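Local structure of putative trimethylamine methyltransferase (Rhizobium meliloti, 4YYC) at residues V197-D205 and Y496-D506; Y404-D412 and I481-W492. The protein probably acts as a methyltransferase of the trimethylamine methyltransferase family. All coordinates share one frame; numbering follows the deposited sequence. Where two conformers were deposited one is given.

Contact 1 joins segment 496-506 to helix 192-202, contact 2 joins segment 481-492 to helix 404-420, and the two follow one another along the chain: the 481-492 segment lies on helix 481-495, and the 496-506 segment begins where that helix ends and runs into helix 503-518. The centres of the contacts are about 24 Å apart, and beyond this adjoining in sequence the segments do not touch. Contact 2 is nested within the loop that contact 1 closes. The centres lie about 22 Å (contact 1) and about 20 Å (contact 2) from the centre of the chain. Helix 158-170 borders both, meeting Tyr203 and Tyr496 in one and Trp492 in the other.

Contact 1: V197-D205 and Y496-D506; sequences VYSHIRYSD and YEAPYLDPAID
Tyr496 OH donates to Tyr203 O at 2.7 Å where the linker between helices 481-495 and 503-518 passes the C-terminal end of helix 192-202, part of an alpha/beta body whose mainly parallel sheet is consistent with the TIM-barrel fold of the MttB family. This bond reaches the carbonyl well off its axis, with a C=O...donor angle of 104°, and the hydroxyl also lies at the edge of the Tyr203 ring, the two side chains crossing at about a right angle. At the other end Tyr198 OH donates to Asp506 OD1 at 2.6 Å, and OD1 accepts on its syn lone pair; ring and carboxylate are nearly coplanar, 16° apart. Tyr198 has CG anti to its backbone N (chi1 180°), which carries the hydroxyl out to helix 503-518.

Between these bonds the packing is largely apolar, with the Arg202 guanidinium laid across it. Pro499 lays its ring along the 203-205 backbone, CG lying 3.6 Å from Ser204 C, and Leu501 CD1 meets Ile201 CG2 at 3.9 Å. In one of its two conformers Arg202 has CG over the centre of the Tyr203 ring, and bends at chi2 and chi3 turn one face of the guanidinium towards Leu501 CB.

Farther out, Asp205 is held by a salt bridge to Arg126 and a hydrogen bond to Asn123, while Arg122 bonds both Ser204 O and Tyr500 O, joining the two segments through a third. Asp502 N-caps helix 503-518, its OD1 accepting from Ala504 N at 2.8 Å. A water donates to Asp506 OD2 at 2.6 Å.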
loop_
_atom_site.group_PDB
_atom_site.type_symbol
_atom_site.label_atom_id
_atom_site.label_comp_id
_atom_site.label_asym_id
_atom_site.label_seq_id
_atom_site.Cartn_x
_atom_site.Cartn_y
_atom_site.Cartn_z
ATOM N N VAL A 197 7.214 -6.436 -32.098
ATOM C CA VAL A 197 7.361 -4.989 -32.321
ATOM C C VAL A 197 6.218 -4.449 -33.208
ATOM O O VAL A 197 5.610 -3.405 -32.932
ATOM C CB VAL A 197 8.744 -4.629 -32.905
ATOM C CG1 VAL A 197 8.799 -3.168 -33.343
ATOM C CG2 VAL A 197 9.844 -4.979 -31.895
ATOM N N TYR A 198 5.915 -5.159 -34.280
ATOM C CA TYR A 198 4.841 -4.739 -35.172
ATOM C C TYR A 198 3.535 -4.550 -34.414
ATOM O O TYR A 198 2.787 -3.594 -34.671
ATOM C CB TYR A 198 4.627 -5.741 -36.292
ATOM C CG TYR A 198 3.499 -5.330 -37.239
ATOM C CD1 TYR A 198 3.706 -4.354 -38.219
ATOM C CD2 TYR A 198 2.248 -5.875 -37.133
ATOM C CE1 TYR A 198 2.686 -3.987 -39.108
ATOM C CE2 TYR A 198 1.211 -5.505 -37.979
ATOM C CZ TYR A 198 1.425 -4.550 -38.964
ATOM O OH TYR A 198 0.361 -4.212 -39.780
ATOM N N SER A 199 3.258 -5.459 -33.482
ATOM C CA SER A 199 1.999 -5.388 -32.703
ATOM C C SER A 199 1.889 -4.088 -31.909
ATOM O O SER A 199 0.831 -3.478 -31.845
ATOM C CB SER A 199 1.871 -6.607 -31.773
ATOM O OG SER A 199 1.771 -7.762 -32.554
ATOM N N HIS A 200 2.995 -3.640 -31.308
ATOM C CA HIS A 200 3.027 -2.362 -30.594
ATOM C C HIS A 200 2.774 -1.168 -31.509
ATOM O O HIS A 200 2.318 -0.135 -31.052
ATOM C CB HIS A 200 4.347 -2.182 -29.845
ATOM C CG HIS A 200 4.504 -3.108 -28.666
ATOM N ND1 HIS A 200 3.730 -2.990 -27.532
ATOM C CD2 HIS A 200 5.329 -4.157 -28.443
ATOM C CE1 HIS A 200 4.074 -3.922 -26.668
ATOM N NE2 HIS A 200 5.048 -4.640 -27.191
ATOM N N ILE A 201 3.072 -1.311 -32.792
ATOM C CA ILE A 201 2.861 -0.220 -33.748
ATOM C C ILE A 201 1.463 -0.248 -34.310
ATOM O O ILE A 201 0.840 0.819 -34.436
ATOM C CB ILE A 201 3.929 -0.253 -34.866
ATOM C CG1 ILE A 201 5.321 -0.154 -34.263
ATOM C CG2 ILE A 201 3.658 0.853 -35.876
ATOM C CD1 ILE A 201 6.465 -0.513 -35.184
ATOM N N ARG A 202 0.998 -1.445 -34.667
ATOM C CA ARG A 202 -0.301 -1.607 -35.355
ATOM C C ARG A 202 -1.475 -1.406 -34.385
ATOM O O ARG A 202 -2.490 -0.810 -34.756
ATOM C CB ARG A 202 -0.355 -2.992 -36.026
ATOM C CG ARG A 202 -1.629 -3.367 -36.794
ATOM C CD ARG A 202 -1.984 -2.409 -37.933
ATOM N NE ARG A 202 -2.550 -1.220 -37.348
ATOM C CZ ARG A 202 -3.206 -0.256 -37.955
ATOM N NH1 ARG A 202 -3.522 -0.311 -39.250
ATOM N NH2 ARG A 202 -3.591 0.748 -37.169
ATOM N N TYR A 203 -1.344 -1.897 -33.149
ATOM C CA TYR A 203 -2.467 -1.948 -32.221
ATOM C C TYR A 203 -2.399 -0.911 -31.130
ATOM O O TYR A 203 -3.327 -0.802 -30.309
ATOM C CB TYR A 203 -2.612 -3.342 -31.642
ATOM C CG TYR A 203 -2.891 -4.377 -32.713
ATOM C CD1 TYR A 203 -4.134 -4.451 -33.310
ATOM C CD2 TYR A 203 -1.898 -5.236 -33.162
ATOM C CE1 TYR A 203 -4.386 -5.392 -34.303
ATOM C CE2 TYR A 203 -2.120 -6.173 -34.165
ATOM C CZ TYR A 203 -3.370 -6.257 -34.719
ATOM O OH TYR A 203 -3.594 -7.178 -35.728
ATOM N N SER A 204 -1.343 -0.098 -31.133
ATOM C CA SER A 204 -1.218 0.966 -30.121
ATOM C C SER A 204 -0.497 2.148 -30.751
ATOM O O SER A 204 0.150 1.987 -31.806
ATOM C CB SER A 204 -0.389 0.468 -28.957
ATOM O OG SER A 204 -0.459 1.398 -27.885
ATOM N N ASP A 205 -0.587 3.295 -30.104
ATOM C CA ASP A 205 0.246 4.447 -30.448
ATOM C C ASP A 205 0.990 4.994 -29.231
ATOM O O ASP A 205 1.482 6.111 -29.273
ATOM C CB ASP A 205 -0.575 5.536 -31.147
ATOM C CG ASP A 205 -1.685 6.097 -30.284
ATOM O OD1 ASP A 205 -1.839 5.675 -29.139
ATOM O OD2 ASP A 205 -2.391 7.021 -30.791
ATOM N N TYR A 496 -12.781 -2.157 -29.009
ATOM C CA TYR A 496 -11.502 -1.656 -29.478
ATOM C C TYR A 496 -11.521 -1.230 -30.942
ATOM O O TYR A 496 -12.098 -1.915 -31.798
ATOM C CB TYR A 496 -10.453 -2.757 -29.287
ATOM C CG TYR A 496 -9.135 -2.445 -29.915
ATOM C CD1 TYR A 496 -8.184 -1.710 -29.249
ATOM C CD2 TYR A 496 -8.828 -2.927 -31.180
ATOM C CE1 TYR A 496 -6.946 -1.440 -29.828
ATOM C CE2 TYR A 496 -7.615 -2.658 -31.766
ATOM C CZ TYR A 496 -6.672 -1.914 -31.082
ATOM O OH TYR A 496 -5.454 -1.658 -31.658
ATOM N N GLU A 497 -10.903 -0.083 -31.206
ATOM C CA GLU A 497 -10.627 0.382 -32.569
ATOM C C GLU A 497 -9.166 0.731 -32.639
ATOM O O GLU A 497 -8.684 1.481 -31.806
ATOM C CB GLU A 497 -11.422 1.626 -32.858
ATOM C CG GLU A 497 -12.896 1.343 -32.991
ATOM C CD GLU A 497 -13.682 2.551 -33.462
ATOM O OE1 GLU A 497 -13.146 3.349 -34.279
ATOM O OE2 GLU A 497 -14.828 2.705 -33.003
ATOM N N ALA A 498 -8.470 0.178 -33.606
ATOM C CA ALA A 498 -7.044 0.409 -33.704
ATOM C C ALA A 498 -6.735 1.879 -33.999
ATOM O O ALA A 498 -7.443 2.509 -34.776
ATOM C CB ALA A 498 -6.415 -0.492 -34.745
ATOM N N PRO A 499 -5.687 2.418 -33.389
ATOM C CA PRO A 499 -5.260 3.773 -33.729
ATOM C C PRO A 499 -4.752 3.818 -35.173
ATOM O O PRO A 499 -4.136 2.878 -35.642
ATOM C CB PRO A 499 -4.112 4.051 -32.763
ATOM C CG PRO A 499 -3.626 2.728 -32.335
ATOM C CD PRO A 499 -4.775 1.762 -32.441
ATOM N N TYR A 500 -4.981 4.927 -35.846
ATOM C CA TYR A 500 -4.562 5.085 -37.222
ATOM C C TYR A 500 -3.081 4.823 -37.426
ATOM O O TYR A 500 -2.264 5.230 -36.612
ATOM C CB TYR A 500 -4.843 6.510 -37.658
ATOM C CG TYR A 500 -4.430 6.802 -39.058
ATOM C CD1 TYR A 500 -5.220 6.390 -40.124
ATOM C CD2 TYR A 500 -3.226 7.462 -39.337
ATOM C CE1 TYR A 500 -4.843 6.644 -41.426
ATOM C CE2 TYR A 500 -2.832 7.707 -40.631
ATOM C CZ TYR A 500 -3.651 7.310 -41.676
ATOM O OH TYR A 500 -3.292 7.584 -42.967
ATOM N N LEU A 501 -2.753 4.132 -38.509
ATOM C CA LEU A 501 -1.374 3.974 -38.951
ATOM C C LEU A 501 -1.295 4.287 -40.440
ATOM O O LEU A 501 -1.987 3.661 -41.230
ATOM C CB LEU A 501 -0.894 2.551 -38.690
ATOM C CG LEU A 501 0.535 2.154 -39.113
ATOM C CD1 LEU A 501 1.596 2.991 -38.429
ATOM C CD2 LEU A 501 0.812 0.680 -38.847
ATOM N N ASP A 502 -0.440 5.228 -40.821
ATOM C CA ASP A 502 -0.222 5.538 -42.237
ATOM C C ASP A 502 -0.024 4.257 -43.078
ATOM O O ASP A 502 0.895 3.468 -42.826
ATOM C CB ASP A 502 0.981 6.465 -42.348
ATOM C CG ASP A 502 1.374 6.807 -43.776
ATOM O OD1 ASP A 502 0.859 6.245 -44.775
ATOM O OD2 ASP A 502 2.268 7.669 -43.902
ATOM N N PRO A 503 -0.869 4.052 -44.103
ATOM C CA PRO A 503 -0.712 2.820 -44.890
ATOM C C PRO A 503 0.634 2.623 -45.571
ATOM O O PRO A 503 1.078 1.487 -45.692
ATOM C CB PRO A 503 -1.838 2.919 -45.916
ATOM C CG PRO A 503 -2.184 4.374 -45.955
ATOM C CD PRO A 503 -1.992 4.871 -44.580
ATOM N N ALA A 504 1.301 3.697 -45.972
ATOM C CA ALA A 504 2.648 3.603 -46.510
ATOM C C ALA A 504 3.647 3.068 -45.484
ATOM O O ALA A 504 4.520 2.248 -45.803
ATOM C CB ALA A 504 3.102 4.964 -47.019
ATOM N N ILE A 505 3.506 3.512 -44.246
ATOM C CA ILE A 505 4.371 3.010 -43.154
ATOM C C ILE A 505 4.053 1.556 -42.864
ATOM O O ILE A 505 4.955 0.751 -42.737
ATOM C CB ILE A 505 4.228 3.862 -41.875
ATOM C CG1 ILE A 505 4.736 5.276 -42.159
ATOM C CG2 ILE A 505 4.991 3.226 -40.711
ATOM C CD1 ILE A 505 4.672 6.245 -40.989
ATOM N N ASP A 506 2.765 1.225 -42.775
ATOM C CA ASP A 506 2.353 -0.150 -42.576
ATOM C C ASP A 506 2.967 -1.073 -43.650
ATOM O O ASP A 506 3.559 -2.085 -43.331
ATOM C CB ASP A 506 0.838 -0.237 -42.585
ATOM C CG ASP A 506 0.311 -1.525 -41.983
ATOM O OD1 ASP A 506 1.051 -2.229 -41.263
ATOM O OD2 ASP A 506 -0.887 -1.820 -42.212
HETATM O O HOH W 1 -5.060 2.751 -39.791
HETATM O O HOH W 2 -2.961 -3.056 -41.316
#

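Contact 2: Y404-D412 and I481-W492; sequences YEKFMIDQD and IEQRANALARSW
Met408, a selenomethionine, packs as a knob into a hole on the face of helix 481-492 formed by Ala485, Leu488, Ala489 and Trp492. Its methyl CE stands over the six-membered ring of Trp492, 3.5 Å from the centroid and 1° off the normal, a CH-pi contact; SE lies over the same face in a Met-aromatic contact. Bends at chi2 and chi3 curl the chain so that CE also meets Leu488 CD2 at 3.5 Å. Gln411 OE1 comes to the edge of the indole, 3.5 Å from Trp492 CH2, the amide steeply inclined to the ring. The small Ala485 lets the axes approach to 8.3 Å while they cross almost perpendicularly, at 95°.

Extended beyond CG, Glu405 packs its CD 3.4 Å from Glu482 O and reaches Asn486, whose ND2 donates to the anti lone pair of OE2 (2.9 Å, 161°); Asn486 OD1 in turn accepts from Arg490 NE. Replacing Glu405 by an alanine is likely to leave Asn486 ND2 without its carboxylate mate and open a gap beside Glu482 O.

Leu149 O takes a second bond from Asn486 ND2. Trp492 and Phe407 both pack on Leu167 of helix 158-170, and on the other flank Ile409 and Ile481 touch His372 and Ala368 of the second subunit.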
loop_
_atom_site.group_PDB
_atom_site.type_symbol
_atom_site.label_atom_id
_atom_site.label_comp_id
_atom_site.label_asym_id
_atom_site.label_seq_id
_atom_site.Cartn_x
_atom_site.Cartn_y
_atom_site.Cartn_z
ATOM N N TYR A 404 -5.349 -11.901 -17.932
ATOM C CA TYR A 404 -6.258 -10.884 -18.401
ATOM C C TYR A 404 -7.011 -10.274 -17.203
ATOM O O TYR A 404 -7.156 -9.051 -17.124
ATOM C CB TYR A 404 -7.276 -11.496 -19.364
ATOM C CG TYR A 404 -6.737 -11.848 -20.745
ATOM C CD1 TYR A 404 -6.089 -13.020 -20.997
ATOM C CD2 TYR A 404 -6.992 -11.038 -21.797
ATOM C CE1 TYR A 404 -5.637 -13.361 -22.262
ATOM C CE2 TYR A 404 -6.606 -11.389 -23.089
ATOM C CZ TYR A 404 -5.883 -12.539 -23.294
ATOM O OH TYR A 404 -5.448 -12.871 -24.581
ATOM N N GLU A 405 -7.514 -11.109 -16.318
ATOM C CA GLU A 405 -8.310 -10.590 -15.216
ATOM C C GLU A 405 -7.431 -9.725 -14.306
ATOM O O GLU A 405 -7.842 -8.630 -13.863
ATOM C CB GLU A 405 -8.987 -11.726 -14.411
ATOM C CG GLU A 405 -10.140 -12.346 -15.199
ATOM C CD GLU A 405 -10.679 -13.615 -14.579
ATOM O OE1 GLU A 405 -10.184 -14.030 -13.531
ATOM O OE2 GLU A 405 -11.613 -14.240 -15.173
ATOM N N LYS A 406 -6.250 -10.245 -13.987
ATOM C CA LYS A 406 -5.331 -9.493 -13.157
ATOM C C LYS A 406 -4.944 -8.153 -13.802
ATOM O O LYS A 406 -4.857 -7.135 -13.121
ATOM C CB LYS A 406 -4.109 -10.321 -12.873
ATOM C CG LYS A 406 -2.978 -9.646 -12.121
ATOM C CD LYS A 406 -3.311 -9.417 -10.723
ATOM C CE LYS A 406 -2.113 -9.268 -9.714
ATOM N NZ LYS A 406 -0.946 -8.498 -10.303
ATOM N N PHE A 407 -4.727 -8.143 -15.105
ATOM C CA PHE A 407 -4.421 -6.906 -15.786
ATOM C C PHE A 407 -5.504 -5.859 -15.541
ATOM O O PHE A 407 -5.218 -4.704 -15.258
ATOM C CB PHE A 407 -4.270 -7.165 -17.298
ATOM C CG PHE A 407 -3.897 -5.944 -18.064
ATOM C CD1 PHE A 407 -4.876 -5.007 -18.468
ATOM C CD2 PHE A 407 -2.566 -5.712 -18.390
ATOM C CE1 PHE A 407 -4.509 -3.865 -19.168
ATOM C CE2 PHE A 407 -2.222 -4.567 -19.136
ATOM C CZ PHE A 407 -3.180 -3.654 -19.488
HETATM N N MSE A 408 -6.769 -6.271 -15.649
HETATM C CA MSE A 408 -7.886 -5.314 -15.467
HETATM C C MSE A 408 -7.960 -4.779 -14.059
HETATM O O MSE A 408 -8.205 -3.587 -13.839
HETATM C CB MSE A 408 -9.206 -5.964 -15.880
HETATM C CG MSE A 408 -9.249 -6.421 -17.341
HETATM SE SE MSE A 408 -8.975 -4.946 -18.592
HETATM C CE MSE A 408 -10.540 -3.905 -18.071
ATOM N N ILE A 409 -7.731 -5.648 -13.086
ATOM C CA ILE A 409 -7.778 -5.228 -11.668
ATOM C C ILE A 409 -6.618 -4.265 -11.382
ATOM O O ILE A 409 -6.789 -3.194 -10.772
ATOM C CB ILE A 409 -7.687 -6.446 -10.721
ATOM C CG1 ILE A 409 -8.920 -7.343 -10.891
ATOM C CG2 ILE A 409 -7.469 -6.007 -9.247
ATOM C CD1 ILE A 409 -8.742 -8.723 -10.267
ATOM N N ASP A 410 -5.442 -4.611 -11.891
ATOM C CA ASP A 410 -4.267 -3.796 -11.646
ATOM C C ASP A 410 -4.377 -2.430 -12.331
ATOM O O ASP A 410 -3.987 -1.406 -11.751
ATOM C CB ASP A 410 -2.991 -4.470 -12.173
ATOM C CG ASP A 410 -2.590 -5.729 -11.433
ATOM O OD1 ASP A 410 -2.922 -5.867 -10.236
ATOM O OD2 ASP A 410 -1.800 -6.561 -12.032
ATOM N N GLN A 411 -4.835 -2.398 -13.563
ATOM C CA GLN A 411 -4.906 -1.108 -14.259
ATOM C C GLN A 411 -5.847 -0.115 -13.576
ATOM O O GLN A 411 -5.650 1.114 -13.663
ATOM C CB GLN A 411 -5.172 -1.266 -15.775
ATOM C CG GLN A 411 -6.510 -1.791 -16.167
ATOM C CD GLN A 411 -7.619 -0.782 -16.133
ATOM O OE1 GLN A 411 -7.467 0.345 -16.586
ATOM N NE2 GLN A 411 -8.748 -1.165 -15.566
ATOM N N ASP A 412 -6.867 -0.651 -12.926
ATOM C CA ASP A 412 -7.770 0.156 -12.116
ATOM C C ASP A 412 -7.005 0.802 -10.948
ATOM O O ASP A 412 -7.105 2.027 -10.706
ATOM C CB ASP A 412 -8.931 -0.733 -11.672
ATOM C CG ASP A 412 -9.948 -0.026 -10.865
ATOM O OD1 ASP A 412 -10.170 1.200 -11.078
ATOM O OD2 ASP A 412 -10.566 -0.702 -10.000
ATOM N N ILE A 481 -14.467 -9.767 -7.794
ATOM C CA ILE A 481 -13.992 -8.726 -8.691
ATOM C C ILE A 481 -13.414 -9.295 -9.990
ATOM O O ILE A 481 -13.596 -8.677 -11.032
ATOM C CB ILE A 481 -13.018 -7.766 -7.987
ATOM C CG1 ILE A 481 -12.709 -6.562 -8.903
ATOM C CG2 ILE A 481 -11.730 -8.487 -7.533
ATOM C CD1 ILE A 481 -11.966 -5.442 -8.194
ATOM N N GLU A 482 -12.780 -10.446 -9.928
ATOM C CA GLU A 482 -12.162 -10.987 -11.147
ATOM C C GLU A 482 -13.206 -11.388 -12.177
ATOM O O GLU A 482 -12.914 -11.361 -13.374
ATOM C CB GLU A 482 -11.162 -12.080 -10.855
ATOM C CG GLU A 482 -11.759 -13.348 -10.305
ATOM C CD GLU A 482 -11.735 -13.366 -8.775
ATOM O OE1 GLU A 482 -11.846 -12.283 -8.179
ATOM O OE2 GLU A 482 -11.666 -14.464 -8.189
ATOM N N GLN A 483 -14.426 -11.717 -11.744
ATOM C CA GLN A 483 -15.520 -12.012 -12.667
ATOM C C GLN A 483 -15.941 -10.731 -13.388
ATOM O O GLN A 483 -16.177 -10.747 -14.611
ATOM C CB GLN A 483 -16.712 -12.661 -11.941
ATOM C CG GLN A 483 -16.440 -14.041 -11.346
ATOM C CD GLN A 483 -17.580 -14.489 -10.451
ATOM O OE1 GLN A 483 -17.545 -14.349 -9.237
ATOM N NE2 GLN A 483 -18.625 -15.008 -11.074
ATOM N N ARG A 484 -16.068 -9.631 -12.637
ATOM C CA ARG A 484 -16.362 -8.355 -13.265
ATOM C C ARG A 484 -15.197 -7.903 -14.197
ATOM O O ARG A 484 -15.436 -7.291 -15.247
ATOM C CB ARG A 484 -16.752 -7.291 -12.230
ATOM C CG ARG A 484 -18.009 -7.614 -11.417
ATOM C CD ARG A 484 -18.476 -6.423 -10.574
ATOM N NE ARG A 484 -17.497 -6.116 -9.529
ATOM C CZ ARG A 484 -17.248 -6.808 -8.429
ATOM N NH1 ARG A 484 -17.979 -7.862 -8.075
ATOM N NH2 ARG A 484 -16.257 -6.425 -7.666
ATOM N N ALA A 485 -13.977 -8.193 -13.781
ATOM C CA ALA A 485 -12.781 -7.897 -14.626
ATOM C C ALA A 485 -12.804 -8.652 -15.929
ATOM O O ALA A 485 -12.476 -8.094 -16.984
ATOM C CB ALA A 485 -11.525 -8.192 -13.868
ATOM N N ASN A 486 -13.195 -9.914 -15.865
ATOM C CA ASN A 486 -13.364 -10.740 -17.068
ATOM C C ASN A 486 -14.351 -10.076 -18.053
ATOM O O ASN A 486 -14.048 -9.881 -19.266
ATOM C CB ASN A 486 -13.840 -12.126 -16.664
ATOM C CG ASN A 486 -13.817 -13.109 -17.816
ATOM O OD1 ASN A 486 -14.628 -13.004 -18.743
ATOM N ND2 ASN A 486 -12.936 -14.072 -17.741
ATOM N N ALA A 487 -15.512 -9.676 -17.538
ATOM C CA ALA A 487 -16.528 -9.064 -18.369
ATOM C C ALA A 487 -16.067 -7.748 -18.978
ATOM O O ALA A 487 -16.321 -7.479 -20.158
ATOM C CB ALA A 487 -17.793 -8.829 -17.581
ATOM N N LEU A 488 -15.312 -6.983 -18.194
ATOM C CA LEU A 488 -14.851 -5.699 -18.637
ATOM C C LEU A 488 -13.784 -5.867 -19.746
ATOM O O LEU A 488 -13.811 -5.131 -20.748
ATOM C CB LEU A 488 -14.321 -4.854 -17.480
ATOM C CG LEU A 488 -14.133 -3.389 -17.878
ATOM C CD1 LEU A 488 -15.415 -2.711 -18.334
ATOM C CD2 LEU A 488 -13.528 -2.646 -16.719
ATOM N N ALA A 489 -12.865 -6.810 -19.556
ATOM C CA ALA A 489 -11.854 -7.110 -20.589
ATOM C C ALA A 489 -12.557 -7.504 -21.892
ATOM O O ALA A 489 -12.159 -7.044 -22.966
ATOM C CB ALA A 489 -10.932 -8.220 -20.160
ATOM N N ARG A 490 -13.569 -8.352 -21.774
ATOM C CA ARG A 490 -14.297 -8.795 -22.998
ATOM C C ARG A 490 -14.958 -7.602 -23.707
ATOM O O ARG A 490 -14.921 -7.489 -24.941
ATOM C CB ARG A 490 -15.318 -9.866 -22.642
ATOM C CG ARG A 490 -14.691 -11.204 -22.274
ATOM C CD ARG A 490 -15.744 -12.202 -21.898
ATOM N NE ARG A 490 -15.227 -13.496 -21.480
ATOM C CZ ARG A 490 -14.947 -14.525 -22.269
ATOM N NH1 ARG A 490 -15.080 -14.457 -23.596
ATOM N NH2 ARG A 490 -14.552 -15.676 -21.737
ATOM N N SER A 491 -15.548 -6.715 -22.919
ATOM C CA SER A 491 -16.213 -5.557 -23.418
ATOM C C SER A 491 -15.233 -4.615 -24.097
ATOM O O SER A 491 -15.490 -4.127 -25.201
ATOM C CB SER A 491 -16.934 -4.818 -22.299
ATOM O OG SER A 491 -17.708 -3.782 -22.879
ATOM N N TRP A 492 -14.104 -4.367 -23.431
ATOM C CA TRP A 492 -13.077 -3.517 -24.021
ATOM C C TRP A 492 -12.582 -4.081 -25.354
ATOM O O TRP A 492 -12.425 -3.335 -26.339
ATOM C CB TRP A 492 -11.899 -3.335 -23.078
ATOM C CG TRP A 492 -12.086 -2.382 -21.960
ATOM C CD1 TRP A 492 -13.251 -1.878 -21.465
ATOM C CD2 TRP A 492 -11.036 -1.847 -21.147
ATOM N NE1 TRP A 492 -12.983 -1.069 -20.365
ATOM C CE2 TRP A 492 -11.628 -1.024 -20.175
ATOM C CE3 TRP A 492 -9.635 -1.971 -21.166
ATOM C CZ2 TRP A 492 -10.870 -0.328 -19.226
ATOM C CZ3 TRP A 492 -8.900 -1.300 -20.219
ATOM C CH2 TRP A 492 -9.520 -0.485 -19.276
#